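Local coordinates for protein 4'-phospho-dehydrooxetanocin synthase (Bacillus megaterium, PDB 5UL3) that catalyses the oxidative ring contraction of dAMP to an oxetane aldehyde in oxetanocin A biosynthesis, using cobalamin, a [4Fe-4S] cluster and S-adenosylmethionine, at residues 12-17 against 38-42. Numbering follows the deposited sequence.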
loop_
_atom_site.group_PDB
_atom_site.type_symbol
_atom_site.label_atom_id
_atom_site.label_comp_id
_atom_site.label_asym_id
_atom_site.label_seq_id
_atom_site.Cartn_x
_atom_site.Cartn_y
_atom_site.Cartn_z
ATOM N N TYR A 12 22.039 0.908 37.770
ATOM C CA TYR A 12 21.664 -0.460 37.445
ATOM C C TYR A 12 20.273 -0.525 36.825
ATOM O O TYR A 12 20.040 -1.288 35.880
ATOM C CB TYR A 12 21.732 -1.313 38.706
ATOM C CG TYR A 12 21.197 -2.707 38.555
ATOM C CD1 TYR A 12 21.986 -3.720 38.037
ATOM C CD2 TYR A 12 19.907 -3.018 38.952
ATOM C CE1 TYR A 12 21.496 -5.008 37.907
ATOM C CE2 TYR A 12 19.411 -4.295 38.829
ATOM C CZ TYR A 12 20.205 -5.286 38.305
ATOM O OH TYR A 12 19.694 -6.560 38.185
ATOM N N TYR A 13 19.332 0.257 37.353
ATOM C CA TYR A 13 17.966 0.208 36.846
ATOM C C TYR A 13 17.886 0.759 35.424
ATOM O O TYR A 13 17.203 0.181 34.572
ATOM C CB TYR A 13 17.030 0.970 37.783
ATOM C CG TYR A 13 16.601 0.184 39.008
ATOM C CD1 TYR A 13 16.251 -1.158 38.912
ATOM C CD2 TYR A 13 16.540 0.788 40.258
ATOM C CE1 TYR A 13 15.855 -1.878 40.034
ATOM C CE2 TYR A 13 16.152 0.080 41.384
ATOM C CZ TYR A 13 15.809 -1.249 41.269
ATOM O OH TYR A 13 15.416 -1.947 42.391
ATOM N N LEU A 14 18.595 1.850 35.145
ATOM C CA LEU A 14 18.586 2.421 33.802
ATOM C C LEU A 14 19.241 1.478 32.798
ATOM O O LEU A 14 18.719 1.277 31.693
ATOM C CB LEU A 14 19.293 3.773 33.806
ATOM C CG LEU A 14 18.567 4.978 34.428
ATOM C CD1 LEU A 14 19.512 6.155 34.538
ATOM C CD2 LEU A 14 17.338 5.357 33.592
ATOM N N LYS A 15 20.383 0.894 33.165
ATOM C CA LYS A 15 21.075 -0.031 32.271
ATOM C C LYS A 15 20.198 -1.227 31.939
ATOM O O LYS A 15 20.087 -1.625 30.774
ATOM C CB LYS A 15 22.389 -0.488 32.912
ATOM C CG LYS A 15 22.969 -1.762 32.313
ATOM C CD LYS A 15 24.098 -2.315 33.178
ATOM C CE LYS A 15 24.624 -3.629 32.620
ATOM N NZ LYS A 15 23.559 -4.673 32.587
ATOM N N GLU A 16 19.567 -1.820 32.957
ATOM C CA GLU A 16 18.686 -2.954 32.715
ATOM C C GLU A 16 17.456 -2.536 31.917
ATOM O O GLU A 16 16.941 -3.314 31.106
ATOM C CB GLU A 16 18.262 -3.591 34.035
ATOM C CG GLU A 16 19.383 -4.302 34.784
ATOM C CD GLU A 16 19.995 -5.428 33.981
ATOM O OE1 GLU A 16 21.139 -5.268 33.512
ATOM O OE2 GLU A 16 19.319 -6.463 33.803
ATOM N N LEU A 17 16.949 -1.327 32.166
ATOM C CA LEU A 17 15.785 -0.849 31.427
ATOM C C LEU A 17 16.137 -0.595 29.972
ATOM O O LEU A 17 15.338 -0.889 29.072
ATOM C CB LEU A 17 15.232 0.421 32.077
ATOM C CG LEU A 17 14.407 0.206 33.348
ATOM C CD1 LEU A 17 14.032 1.537 33.984
ATOM C CD2 LEU A 17 13.175 -0.625 33.077
ATOM N N LEU A 38 12.202 -6.715 37.308
ATOM C CA LEU A 38 13.464 -6.034 37.567
ATOM C C LEU A 38 13.408 -5.213 38.852
ATOM O O LEU A 38 14.414 -5.093 39.562
ATOM C CB LEU A 38 13.822 -5.139 36.381
ATOM C CG LEU A 38 14.860 -4.046 36.635
ATOM C CD1 LEU A 38 16.236 -4.641 36.897
ATOM C CD2 LEU A 38 14.918 -3.019 35.492
ATOM N N PHE A 39 12.250 -4.635 39.167
ATOM C CA PHE A 39 12.142 -3.798 40.352
ATOM C C PHE A 39 11.739 -4.581 41.593
ATOM O O PHE A 39 12.028 -4.139 42.714
ATOM C CB PHE A 39 11.171 -2.640 40.089
ATOM C CG PHE A 39 11.823 -1.468 39.406
ATOM C CD1 PHE A 39 12.004 -1.460 38.034
ATOM C CD2 PHE A 39 12.291 -0.390 40.142
ATOM C CE1 PHE A 39 12.632 -0.394 37.414
ATOM C CE2 PHE A 39 12.912 0.673 39.527
ATOM C CZ PHE A 39 13.080 0.674 38.156
ATOM N N LYS A 40 11.114 -5.742 41.420
ATOM C CA LYS A 40 10.883 -6.667 42.519
ATOM C C LYS A 40 12.112 -7.508 42.854
ATOM O O LYS A 40 12.034 -8.355 43.750
ATOM C CB LYS A 40 9.701 -7.583 42.187
ATOM C CG LYS A 40 8.375 -6.853 42.066
ATOM C CD LYS A 40 7.229 -7.823 41.834
ATOM C CE LYS A 40 5.891 -7.098 41.858
ATOM N NZ LYS A 40 4.746 -8.039 41.682
ATOM N N ARG A 41 13.240 -7.298 42.165
ATOM C CA ARG A 41 14.454 -8.062 42.430
ATOM C C ARG A 41 15.196 -7.587 43.674
ATOM O O ARG A 41 16.179 -8.224 44.070
ATOM C CB ARG A 41 15.398 -8.004 41.226
ATOM C CG ARG A 41 15.998 -9.357 40.876
ATOM C CD ARG A 41 17.281 -9.257 40.055
ATOM N NE ARG A 41 17.129 -8.512 38.805
ATOM C CZ ARG A 41 16.482 -8.959 37.729
ATOM N NH1 ARG A 41 15.892 -10.150 37.744
ATOM N NH2 ARG A 41 16.417 -8.204 36.638
ATOM N N SER A 42 14.760 -6.486 44.283
ATOM C CA SER A 42 15.290 -6.020 45.556
ATOM C C SER A 42 14.128 -5.807 46.513
ATOM O O SER A 42 13.141 -5.154 46.157
ATOM C CB SER A 42 16.081 -4.713 45.402
ATOM O OG SER A 42 17.296 -4.915 44.704
#
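Tyr-13 lays its ring over that of Phe-39 in a face-to-face aromatic stack, centroids 4.0 Å apart and planes at 12°, joining helix 7-21 to the C-terminal end of helix 28-39. These two helices belong to the N-terminal domain, whose function is unknown, and the contact is helix-helix packing far from the cobalamin and the cluster. Beside the stack, Leu-38 fits as a knob into a hole formed by Tyr-12, Tyr-13, Glu-16 and Leu-17 on successive turns of helix 7-21. Leu-38 CD1 lies 3.7 Å from both Tyr-12 CE2 and Glu-16 CB, while Leu-38 CD2 reaches Leu-17 CD2 at 3.8 Å. Leu-17 also meets the edge of the Phe-39 ring, and Phe-73 of strand 69-73 touches Tyr-13, Leu-17 and Phe-39, so the apolar layer continues onto the antiparallel sheet against which the helices pack. Polar groups gather at the more exposed margin. Glu-16 OE1 is held by Lys-15 NZ in a 2.7 Å salt bridge, whereas Glu-16 OE2 stays 4.4 Å from Arg-41 NH2, a purely electrostatic approach. Past the end of helix 28-39, Arg-41 turns back to the first helix, its NE donating a 3.3 Å hydrogen bond to Tyr-12 OH.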